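Chitinase (Chromobacterium violaceum, PDB 4TXG) probably hydrolyses the glycosidic bonds of chitin during breakdown of this polysaccharide. Local coordinates at residues R153-G158 against L183-Y188; N393-D398 against G599-E604; Y463-W468 against L577-E582. All coordinates share one frame; numbering follows the deposited sequence.

All three contacts lie in the family 18 catalytic domain. Contact 1 joins two adjacent parallel strands, 155-161 and 185-193, of its (beta/alpha)8 barrel. Contact 2, its centre about 11 Å away, spans the barrel interior from strand 391-395 to strand 599-603, which pairs with 155-161 and so closes the ring. Contact 3 sits about 14 Å from the centre of contact 2, in a separate antiparallel sheet inserted between barrel strands 457-462 and 599-603. Along the chain, contact 1 is complete before contact 2 begins, and both segments of contact 3 fall between those of contact 2. Probable hydrogen bonds from Tyr-463 N to Trp-603 O and between Tyr-464 and Asp-398 join contacts 2 and 3, which also share a cesium ion.

Contact 1. Residues R153-G158 against L183-Y188; sequences RRRIIG and LTHINY
Ile-157 pairs with His-185 and Gly-158 with Ile-186 as parallel beta bridges, the axes of strand segments 155-158 and 185-188 approaching to 4.7 Å with 24° between their directions. These are the first two strands of the (beta/alpha)8 barrel. Gly-158 is held from both ends: its N donates to His-185 O, and its O receives Asn-187 N. Ile-156 O accepts twice, from Thr-184 N in the carbonyl plane at 2.9 Å and from His-185 N above that plane at 3.3 Å.

Where the strands begin, a side chain stands in for a backbone acceptor. Thr-184 OG1, placed between its own N and carbonyl carbon (chi1 63°), takes the Ile-156 N-H at 2.8 Å. Ile-156 and Leu-183 cross at about a right angle on the outer side, CG2 to CD2 3.6 Å, next to helix 627-636. On the opposite face, directed into the barrel, Ile-157 CG1 runs alongside His-185 CB, while Ile-157 CG2 meets Asn-187 ND2. The extended Arg-155 brings CD to 3.7 Å from His-185 CE1, the guanidinium and ring planes 61° apart. Glu-146 fixes both of these groups, by a salt bridge to Arg-155 NE and a hydrogen bond to His-185 NE2. The other imidazole nitrogen, His-185 ND1, is hydrogen-bonded at 2.8 Å to Thr-184 OG1, which lies in the ring plane at its edge.

Contact 2. Residues N393-D398 against G599-E604; sequences NVMSYD and GVMFWE. With CS (cesium ion), chain M; CS (cesium ion), chain D.
Met-601 lays its thioether against the phenolic end of Tyr-397: SD lies in the plane of the ring at its edge, 5.2 Å from the centroid and 85° off the ring normal, a Met-aromatic contact. A bend at chi2 (-85°) brings SD to the ring edge, and a second at chi3 turns CE toward the 393-398 backbone. This methyl comes 3.6 Å from Tyr-397 OH and also touches Val-394 O and Asn-393 CB, with Met-395 CG a more distant neighbour. Trp-603, two residues on and on the same side of its strand, adds its CB at 3.8 Å from Tyr-397 OH, its side chain crossing the tyrosine at about a right angle.

No hydrogen bond links the two segments. The axes of 393-395 and 599-603 come no nearer than 7.3 Å, at 51° to each other, because strand 457-462 pairs with both; the side chains therefore meet inside the barrel. Beyond Val-394 the chain makes two successive inverse gamma turns, centred on Met-395 (its bond weak) and Ser-396, and Met-395 CA lies over one face of the Tyr-397 ring.

Polar and metal contacts gather beside this cluster. Water 1 is hydrogen-bonded to Tyr-397 OH and is a ligand of both cesium ions. One cesium lies 3.8 Å above the Trp-603 ring plane, toward its rim, and also contacts Asp-398 OD2; Glu-604 CB covers the opposite face. The second cesium is bound by Met-395 SD at 3.6 Å and by Glu-314, which ends the DxxDxDxE signature of the family. A cis peptide precedes Glu-604. The tyrosine-aspartate pair and the tryptophan with its cis peptide, at the C-terminal ends of barrel strands, are consistent with the substrate cleft of family 18 chitinases.

Contact 3. Residues Y463-W468 against L577-E582; sequences YYTRGW and LSTEDE. With CS (cesium ion), chain M.
Ser-578 N donates to Arg-466 O at 2.8 Å, the single direct hydrogen bond between the segments, meeting the oxygen almost end-on (C=O...N angle 178°). Next to it Gly-467 and Leu-577 form an antiparallel non-hydrogen-bonded pair with their CA atoms 4.2 Å apart. Such closeness suits a glycine, and Leu-577 CD2 packs at 3.7 Å against Gly-467 CA, on the side where a side chain would otherwise stand. Toward Thr-465 and Thr-579 the contact passes to side chains: Thr-465 CB approaches Ser-578 O, and the two threonine methyls lie side by side, CG2 to CG2 3.9 Å. Water 6 links the two backbones, donating to Tyr-464 O at 2.8 Å and more weakly to Ser-578 O.

In the next shell, Ser-578 OG is hydrogen-bonded to Asn-410 N, and Thr-465 OG1 to Gly-518 O. Tyr-464 CE2 lies 3.6 Å above the Arg-466 guanidinium plane, offset toward its rim, and Arg-466 NE salt-bridges Asp-398. Tyr-464 OH binds cesium at 3.1 Å. Gly-467 has backbone bonds to Ala-498 and Gly-517.

The small antiparallel sheet, starting just after barrel strand 457-462, fits the alpha+beta insertion of many family 18 chitinases. The sparse direct bonding between 463-468 and 577-582 suggests that the strand is held as much by its neighbours as by this single bond, with Arg-466 probably helping to orient Asp-398 beside the cleft.

Contact 1. Residues R153-G158 against L183-Y188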
loop_
_atom_site.group_PDB
_atom_site.type_symbol
_atom_site.label_atom_id
_atom_site.label_comp_id
_atom_site.label_asym_id
_atom_site.label_seq_id
_atom_site.Cartn_x
_atom_site.Cartn_y
_atom_site.Cartn_z
ATOM N N ARG A 153 14.339 -12.837 5.958
ATOM C CA ARG A 153 15.030 -11.765 5.243
ATOM C C ARG A 153 14.076 -10.653 4.791
ATOM O O ARG A 153 14.495 -9.527 4.525
ATOM C CB ARG A 153 15.756 -12.370 4.032
ATOM C CG ARG A 153 16.463 -11.391 3.086
ATOM C CD ARG A 153 17.298 -12.147 2.040
ATOM N NE ARG A 153 16.510 -13.093 1.242
ATOM C CZ ARG A 153 16.431 -14.400 1.472
ATOM N NH1 ARG A 153 17.094 -14.943 2.484
ATOM N NH2 ARG A 153 15.686 -15.172 0.686
ATOM N N ARG A 154 12.793 -10.991 4.686
ATOM C CA ARG A 154 11.780 -10.071 4.169
ATOM C C ARG A 154 10.618 -9.940 5.128
ATOM O O ARG A 154 10.276 -10.900 5.815
ATOM C CB ARG A 154 11.231 -10.558 2.822
ATOM C CG ARG A 154 12.285 -10.841 1.775
ATOM C CD ARG A 154 12.896 -9.566 1.195
ATOM N NE ARG A 154 14.082 -9.914 0.412
ATOM C CZ ARG A 154 15.157 -9.147 0.299
ATOM N NH1 ARG A 154 15.185 -7.939 0.878
ATOM N NH2 ARG A 154 16.199 -9.587 -0.394
ATOM N N ARG A 155 9.972 -8.777 5.147
ATOM C CA ARG A 155 8.716 -8.682 5.875
ATOM C C ARG A 155 7.697 -9.602 5.215
ATOM O O ARG A 155 7.684 -9.756 3.997
ATOM C CB ARG A 155 8.194 -7.254 5.906
ATOM C CG ARG A 155 9.133 -6.278 6.583
ATOM C CD ARG A 155 8.437 -4.957 6.867
ATOM N NE ARG A 155 9.395 -3.967 7.342
ATOM C CZ ARG A 155 10.108 -3.196 6.533
ATOM N NH1 ARG A 155 9.940 -3.302 5.217
ATOM N NH2 ARG A 155 10.976 -2.318 7.038
ATOM N N ILE A 156 6.871 -10.226 6.047
ATOM C CA ILE A 156 5.762 -11.049 5.605
ATOM C C ILE A 156 4.587 -10.583 6.444
ATOM O O ILE A 156 4.463 -10.926 7.624
ATOM C CB ILE A 156 6.035 -12.556 5.790
ATOM C CG1 ILE A 156 7.269 -12.967 4.986
ATOM C CG2 ILE A 156 4.810 -13.381 5.379
ATOM C CD1 ILE A 156 7.722 -14.409 5.253
ATOM N N ILE A 157 3.766 -9.739 5.838
ATOM C CA ILE A 157 2.745 -8.996 6.567
ATOM C C ILE A 157 1.360 -9.486 6.195
ATOM O O ILE A 157 0.936 -9.342 5.055
ATOM C CB ILE A 157 2.846 -7.496 6.261
ATOM C CG1 ILE A 157 4.257 -6.987 6.570
ATOM C CG2 ILE A 157 1.803 -6.703 7.031
ATOM C CD1 ILE A 157 4.719 -5.907 5.591
ATOM N N GLY A 158 0.649 -10.059 7.159
ATOM C CA GLY A 158 -0.671 -10.590 6.874
ATOM C C GLY A 158 -1.766 -9.735 7.472
ATOM O O GLY A 158 -1.692 -9.362 8.646
ATOM N N LEU A 183 5.308 -15.538 9.863
ATOM C CA LEU A 183 5.041 -14.122 9.583
ATOM C C LEU A 183 6.004 -13.185 10.313
ATOM O O LEU A 183 6.699 -13.592 11.248
ATOM C CB LEU A 183 3.607 -13.749 9.999
ATOM C CG LEU A 183 2.403 -14.461 9.400
ATOM C CD1 LEU A 183 1.140 -13.917 10.005
ATOM C CD2 LEU A 183 2.378 -14.268 7.898
ATOM N N THR A 184 6.038 -11.923 9.902
ATOM C CA THR A 184 6.792 -10.931 10.664
ATOM C C THR A 184 5.883 -9.860 11.280
ATOM O O THR A 184 6.197 -9.311 12.344
ATOM C CB THR A 184 7.868 -10.237 9.799
ATOM O OG1 THR A 184 7.246 -9.516 8.725
ATOM C CG2 THR A 184 8.854 -11.265 9.234
ATOM N N HIS A 185 4.772 -9.565 10.602
ATOM C CA HIS A 185 3.815 -8.545 11.034
ATOM C C HIS A 185 2.381 -9.001 10.777
ATOM O O HIS A 185 2.097 -9.654 9.775
ATOM C CB HIS A 185 4.023 -7.215 10.297
ATOM C CG HIS A 185 5.377 -6.603 10.482
ATOM N ND1 HIS A 185 6.512 -7.109 9.888
ATOM C CD2 HIS A 185 5.771 -5.498 11.161
ATOM C CE1 HIS A 185 7.552 -6.362 10.215
ATOM N NE2 HIS A 185 7.129 -5.374 10.982
ATOM N N ILE A 186 1.482 -8.629 11.679
ATOM C CA ILE A 186 0.049 -8.848 11.487
ATOM C C ILE A 186 -0.685 -7.527 11.621
ATOM O O ILE A 186 -0.524 -6.821 12.616
ATOM C CB ILE A 186 -0.522 -9.824 12.515
ATOM C CG1 ILE A 186 0.180 -11.183 12.420
ATOM C CG2 ILE A 186 -2.050 -9.947 12.355
ATOM C CD1 ILE A 186 0.002 -12.030 13.691
ATOM N N ASN A 187 -1.486 -7.206 10.614
ATOM C CA ASN A 187 -2.316 -6.008 10.630
ATOM C C ASN A 187 -3.755 -6.386 10.939
ATOM O O ASN A 187 -4.348 -7.189 10.223
ATOM C CB ASN A 187 -2.273 -5.291 9.282
ATOM C CG ASN A 187 -0.943 -4.623 8.997
ATOM O OD1 ASN A 187 -0.126 -4.415 9.888
ATOM N ND2 ASN A 187 -0.735 -4.263 7.732
ATOM N N TYR A 188 -4.323 -5.793 11.984
ATOM C CA TYR A 188 -5.712 -6.055 12.339
ATOM C C TYR A 188 -6.647 -5.096 11.617
ATOM O O TYR A 188 -6.524 -3.876 11.764
ATOM C CB TYR A 188 -5.891 -5.923 13.854
ATOM C CG TYR A 188 -7.290 -6.193 14.355
ATOM C CD1 TYR A 188 -8.273 -5.202 14.332
ATOM C CD2 TYR A 188 -7.621 -7.441 14.875
ATOM C CE1 TYR A 188 -9.557 -5.449 14.821
ATOM C CE2 TYR A 188 -8.890 -7.700 15.346
ATOM C CZ TYR A 188 -9.853 -6.704 15.320
ATOM O OH TYR A 188 -11.112 -6.969 15.809
#

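Contact 2. Residues N393-D398 against G599-E604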
loop_
_atom_site.group_PDB
_atom_site.type_symbol
_atom_site.label_atom_id
_atom_site.label_comp_id
_atom_site.label_asym_id
_atom_site.label_seq_id
_atom_site.Cartn_x
_atom_site.Cartn_y
_atom_site.Cartn_z
ATOM N N ASN A 393 2.793 -0.434 2.800
ATOM C CA ASN A 393 2.255 -1.667 2.246
ATOM C C ASN A 393 1.519 -1.295 0.983
ATOM O O ASN A 393 0.433 -0.712 1.047
ATOM C CB ASN A 393 1.317 -2.345 3.243
ATOM C CG ASN A 393 2.024 -2.730 4.525
ATOM O OD1 ASN A 393 3.119 -3.284 4.484
ATOM N ND2 ASN A 393 1.428 -2.401 5.659
ATOM N N VAL A 394 2.113 -1.601 -0.165
ATOM C CA VAL A 394 1.555 -1.122 -1.424
ATOM C C VAL A 394 0.423 -2.047 -1.860
ATOM O O VAL A 394 0.617 -3.259 -1.955
ATOM C CB VAL A 394 2.625 -1.048 -2.536
ATOM C CG1 VAL A 394 1.974 -0.571 -3.842
ATOM C CG2 VAL A 394 3.781 -0.122 -2.112
ATOM N N MET A 395 -0.755 -1.481 -2.110
ATOM C CA MET A 395 -1.926 -2.284 -2.455
ATOM C C MET A 395 -1.908 -2.588 -3.951
ATOM O O MET A 395 -2.731 -2.091 -4.735
ATOM C CB MET A 395 -3.213 -1.574 -2.022
ATOM C CG MET A 395 -3.337 -1.538 -0.496
ATOM S SD MET A 395 -4.835 -0.725 0.119
ATOM C CE MET A 395 -4.560 0.917 -0.532
ATOM N N SER A 396 -0.922 -3.397 -4.324
ATOM C CA SER A 396 -0.722 -3.843 -5.697
ATOM C C SER A 396 -1.630 -5.033 -6.002
ATOM O O SER A 396 -1.184 -6.116 -6.377
ATOM C CB SER A 396 0.752 -4.191 -5.932
ATOM O OG SER A 396 1.325 -4.829 -4.800
ATOM N N TYR A 397 -2.919 -4.803 -5.804
ATOM C CA TYR A 397 -3.958 -5.748 -6.161
ATOM C C TYR A 397 -5.206 -4.912 -6.392
ATOM O O TYR A 397 -5.168 -3.691 -6.216
ATOM C CB TYR A 397 -4.163 -6.815 -5.076
ATOM C CG TYR A 397 -4.187 -6.309 -3.631
ATOM C CD1 TYR A 397 -5.188 -5.452 -3.179
ATOM C CD2 TYR A 397 -3.218 -6.712 -2.722
ATOM C CE1 TYR A 397 -5.208 -5.000 -1.859
ATOM C CE2 TYR A 397 -3.239 -6.273 -1.403
ATOM C CZ TYR A 397 -4.239 -5.419 -0.980
ATOM O OH TYR A 397 -4.258 -4.978 0.327
ATOM N N ASP A 398 -6.302 -5.560 -6.774
ATOM C CA ASP A 398 -7.489 -4.854 -7.260
ATOM C C ASP A 398 -7.142 -3.835 -8.342
ATOM O O ASP A 398 -7.758 -2.768 -8.421
ATOM C CB ASP A 398 -8.230 -4.173 -6.110
ATOM C CG ASP A 398 -9.010 -5.160 -5.267
ATOM O OD1 ASP A 398 -9.128 -6.331 -5.680
ATOM O OD2 ASP A 398 -9.522 -4.761 -4.203
ATOM N N GLY A 599 9.656 -6.397 1.591
ATOM C CA GLY A 599 8.869 -7.579 1.881
ATOM C C GLY A 599 7.554 -7.631 1.130
ATOM O O GLY A 599 7.356 -6.920 0.143
ATOM N N VAL A 600 6.671 -8.496 1.617
ATOM C CA VAL A 600 5.410 -8.801 0.972
ATOM C C VAL A 600 4.285 -8.661 1.987
ATOM O O VAL A 600 4.430 -9.070 3.143
ATOM C CB VAL A 600 5.408 -10.238 0.376
ATOM C CG1 VAL A 600 4.043 -10.590 -0.185
ATOM C CG2 VAL A 600 6.481 -10.393 -0.711
ATOM N N MET A 601 3.175 -8.066 1.553
ATOM C CA MET A 601 1.981 -7.943 2.368
ATOM C C MET A 601 0.893 -8.749 1.650
ATOM O O MET A 601 0.942 -8.881 0.438
ATOM C CB MET A 601 1.605 -6.461 2.536
ATOM C CG MET A 601 0.234 -6.183 3.131
ATOM S SD MET A 601 -1.032 -6.196 1.830
ATOM C CE MET A 601 -0.785 -4.569 1.098
ATOM N N PHE A 602 -0.064 -9.318 2.377
ATOM C CA PHE A 602 -1.176 -9.963 1.684
ATOM C C PHE A 602 -2.506 -9.717 2.384
ATOM O O PHE A 602 -2.577 -9.601 3.611
ATOM C CB PHE A 602 -0.913 -11.477 1.517
ATOM C CG PHE A 602 -0.510 -12.175 2.779
ATOM C CD1 PHE A 602 -1.468 -12.711 3.618
ATOM C CD2 PHE A 602 0.823 -12.308 3.121
ATOM C CE1 PHE A 602 -1.105 -13.365 4.781
ATOM C CE2 PHE A 602 1.191 -12.964 4.290
ATOM C CZ PHE A 602 0.223 -13.489 5.117
ATOM N N TRP A 603 -3.547 -9.579 1.564
ATOM C CA TRP A 603 -4.928 -9.531 2.015
ATOM C C TRP A 603 -5.610 -10.780 1.474
ATOM O O TRP A 603 -5.612 -10.952 0.256
ATOM C CB TRP A 603 -5.628 -8.280 1.469
ATOM C CG TRP A 603 -7.045 -8.193 1.905
ATOM C CD1 TRP A 603 -8.108 -8.892 1.401
ATOM C CD2 TRP A 603 -7.556 -7.393 2.969
ATOM N NE1 TRP A 603 -9.253 -8.574 2.092
ATOM C CE2 TRP A 603 -8.944 -7.644 3.051
ATOM C CE3 TRP A 603 -6.978 -6.476 3.860
ATOM C CZ2 TRP A 603 -9.762 -7.014 3.991
ATOM C CZ3 TRP A 603 -7.790 -5.852 4.783
ATOM C CH2 TRP A 603 -9.167 -6.123 4.845
ATOM N N GLU A 604 -6.174 -11.659 2.302
ATOM C CA GLU A 604 -6.148 -11.634 3.763
ATOM C C GLU A 604 -5.779 -13.040 4.230
ATOM O O GLU A 604 -5.834 -13.990 3.446
ATOM C CB GLU A 604 -7.517 -11.239 4.336
ATOM C CG GLU A 604 -8.631 -12.146 3.794
ATOM C CD GLU A 604 -9.981 -11.930 4.448
ATOM O OE1 GLU A 604 -10.887 -11.374 3.778
ATOM O OE2 GLU A 604 -10.144 -12.333 5.618
HETATM CS CS CS M . -8.459 -5.979 -1.032
HETATM CS CS CS D . -8.138 -1.554 -0.902
HETATM O O HOH W 1 -6.842 -4.035 1.094
HETATM O O HOH W 2 -11.088 -3.228 -0.624
HETATM O O HOH W 3 -9.768 0.283 -2.805
HETATM O O HOH W 4 -7.679 -2.213 2.303
HETATM O O HOH W 5 -8.410 -2.977 -3.181
#

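Contact 3. Residues Y463-W468 against L577-E582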
loop_
_atom_site.group_PDB
_atom_site.type_symbol
_atom_site.label_atom_id
_atom_site.label_comp_id
_atom_site.label_asym_id
_atom_site.label_seq_id
_atom_site.Cartn_x
_atom_site.Cartn_y
_atom_site.Cartn_z
ATOM N N TYR A 463 -4.934 -12.877 -1.617
ATOM C CA TYR A 463 -5.258 -14.283 -1.382
ATOM C C TYR A 463 -6.731 -14.521 -1.716
ATOM O O TYR A 463 -7.397 -15.376 -1.129
ATOM C CB TYR A 463 -4.969 -14.688 0.070
ATOM C CG TYR A 463 -3.506 -14.891 0.440
ATOM C CD1 TYR A 463 -2.476 -14.664 -0.477
ATOM C CD2 TYR A 463 -3.165 -15.336 1.716
ATOM C CE1 TYR A 463 -1.138 -14.862 -0.110
ATOM C CE2 TYR A 463 -1.841 -15.550 2.086
ATOM C CZ TYR A 463 -0.838 -15.308 1.181
ATOM O OH TYR A 463 0.471 -15.517 1.572
ATOM N N TYR A 464 -7.236 -13.762 -2.680
ATOM C CA TYR A 464 -8.642 -13.829 -3.058
ATOM C C TYR A 464 -8.734 -13.571 -4.558
ATOM O O TYR A 464 -7.774 -13.127 -5.175
ATOM C CB TYR A 464 -9.477 -12.797 -2.292
ATOM C CG TYR A 464 -9.048 -11.384 -2.623
ATOM C CD1 TYR A 464 -8.026 -10.772 -1.908
ATOM C CD2 TYR A 464 -9.621 -10.681 -3.685
ATOM C CE1 TYR A 464 -7.604 -9.500 -2.217
ATOM C CE2 TYR A 464 -9.198 -9.398 -4.002
ATOM C CZ TYR A 464 -8.184 -8.818 -3.266
ATOM O OH TYR A 464 -7.748 -7.544 -3.567
ATOM N N THR A 465 -9.900 -13.836 -5.125
ATOM C CA THR A 465 -10.142 -13.616 -6.544
ATOM C C THR A 465 -11.033 -12.408 -6.802
ATOM O O THR A 465 -11.743 -11.936 -5.906
ATOM C CB THR A 465 -10.842 -14.834 -7.187
ATOM O OG1 THR A 465 -12.171 -14.928 -6.661
ATOM C CG2 THR A 465 -10.089 -16.116 -6.873
ATOM N N ARG A 466 -10.983 -11.919 -8.037
ATOM C CA ARG A 466 -12.042 -11.081 -8.601
ATOM C C ARG A 466 -12.430 -11.749 -9.908
ATOM O O ARG A 466 -11.632 -12.481 -10.494
ATOM C CB ARG A 466 -11.588 -9.643 -8.858
ATOM C CG ARG A 466 -11.093 -8.871 -7.646
ATOM C CD ARG A 466 -12.170 -8.625 -6.606
ATOM N NE ARG A 466 -11.773 -7.519 -5.739
ATOM C CZ ARG A 466 -12.401 -7.189 -4.619
ATOM N NH1 ARG A 466 -13.459 -7.887 -4.222
ATOM N NH2 ARG A 466 -11.966 -6.163 -3.899
ATOM N N GLY A 467 -13.642 -11.513 -10.384
ATOM C CA GLY A 467 -14.055 -12.214 -11.585
ATOM C C GLY A 467 -15.280 -11.640 -12.268
ATOM O O GLY A 467 -16.081 -10.940 -11.643
ATOM N N TRP A 468 -15.405 -11.972 -13.551
ATOM C CA TRP A 468 -16.486 -11.526 -14.433
ATOM C C TRP A 468 -17.201 -12.728 -15.049
ATOM O O TRP A 468 -16.604 -13.792 -15.199
ATOM C CB TRP A 468 -15.952 -10.672 -15.586
ATOM C CG TRP A 468 -15.213 -9.403 -15.264
ATOM C CD1 TRP A 468 -15.685 -8.128 -15.413
ATOM C CD2 TRP A 468 -13.853 -9.275 -14.813
ATOM N NE1 TRP A 468 -14.712 -7.215 -15.063
ATOM C CE2 TRP A 468 -13.580 -7.895 -14.689
ATOM C CE3 TRP A 468 -12.844 -10.193 -14.487
ATOM C CZ2 TRP A 468 -12.347 -7.408 -14.257
ATOM C CZ3 TRP A 468 -11.615 -9.710 -14.053
ATOM C CH2 TRP A 468 -11.380 -8.327 -13.933
ATOM N N LEU A 577 -11.930 -15.840 -13.711
ATOM C CA LEU A 577 -11.627 -15.554 -12.309
ATOM C C LEU A 577 -10.138 -15.332 -12.157
ATOM O O LEU A 577 -9.354 -16.239 -12.414
ATOM C CB LEU A 577 -12.080 -16.700 -11.392
ATOM C CG LEU A 577 -13.582 -16.983 -11.351
ATOM C CD1 LEU A 577 -13.863 -18.232 -10.534
ATOM C CD2 LEU A 577 -14.317 -15.793 -10.766
ATOM N N SER A 578 -9.738 -14.127 -11.759
ATOM C CA SER A 578 -8.322 -13.867 -11.532
ATOM C C SER A 578 -7.871 -14.493 -10.221
ATOM O O SER A 578 -8.466 -14.243 -9.176
ATOM C CB SER A 578 -8.038 -12.360 -11.512
ATOM O OG SER A 578 -6.701 -12.132 -11.116
ATOM N N THR A 579 -6.818 -15.299 -10.275
ATOM C CA THR A 579 -6.363 -16.004 -9.086
ATOM C C THR A 579 -4.926 -15.639 -8.715
ATOM O O THR A 579 -4.266 -14.846 -9.391
ATOM C CB THR A 579 -6.473 -17.538 -9.270
ATOM O OG1 THR A 579 -5.696 -17.944 -10.404
ATOM C CG2 THR A 579 -7.933 -17.948 -9.493
ATOM N N GLU A 580 -4.459 -16.208 -7.613
ATOM C CA GLU A 580 -3.086 -16.039 -7.158
ATOM C C GLU A 580 -2.719 -17.367 -6.522
ATOM O O GLU A 580 -3.417 -17.830 -5.617
ATOM C CB GLU A 580 -2.973 -14.877 -6.159
ATOM C CG GLU A 580 -1.552 -14.529 -5.720
ATOM C CD GLU A 580 -0.826 -13.634 -6.718
ATOM O OE1 GLU A 580 -0.668 -14.029 -7.891
ATOM O OE2 GLU A 580 -0.419 -12.523 -6.335
ATOM N N ASP A 581 -1.665 -18.021 -6.999
ATOM C CA ASP A 581 -1.329 -19.319 -6.406
ATOM C C ASP A 581 0.177 -19.541 -6.374
ATOM O O ASP A 581 0.944 -18.583 -6.472
ATOM C CB ASP A 581 -2.073 -20.476 -7.114
ATOM C CG ASP A 581 -1.714 -20.647 -8.591
ATOM O OD1 ASP A 581 -0.622 -20.231 -9.042
ATOM O OD2 ASP A 581 -2.547 -21.256 -9.313
ATOM N N GLU A 582 0.609 -20.788 -6.208
ATOM C CA GLU A 582 2.021 -21.013 -5.912
ATOM C C GLU A 582 2.937 -20.576 -7.050
ATOM O O GLU A 582 4.072 -20.156 -6.816
ATOM C CB GLU A 582 2.264 -22.480 -5.568
ATOM C CG GLU A 582 1.587 -22.880 -4.262
ATOM C CD GLU A 582 1.180 -24.343 -4.220
ATOM O OE1 GLU A 582 0.002 -24.655 -4.542
ATOM O OE2 GLU A 582 2.031 -25.177 -3.846
HETATM CS CS CS M . -8.459 -5.979 -1.032
HETATM O O HOH W 6 -6.568 -12.415 -7.603
HETATM O O HOH W 1 -6.842 -4.035 1.094
HETATM O O HOH W 7 -11.327 -5.803 -0.201
#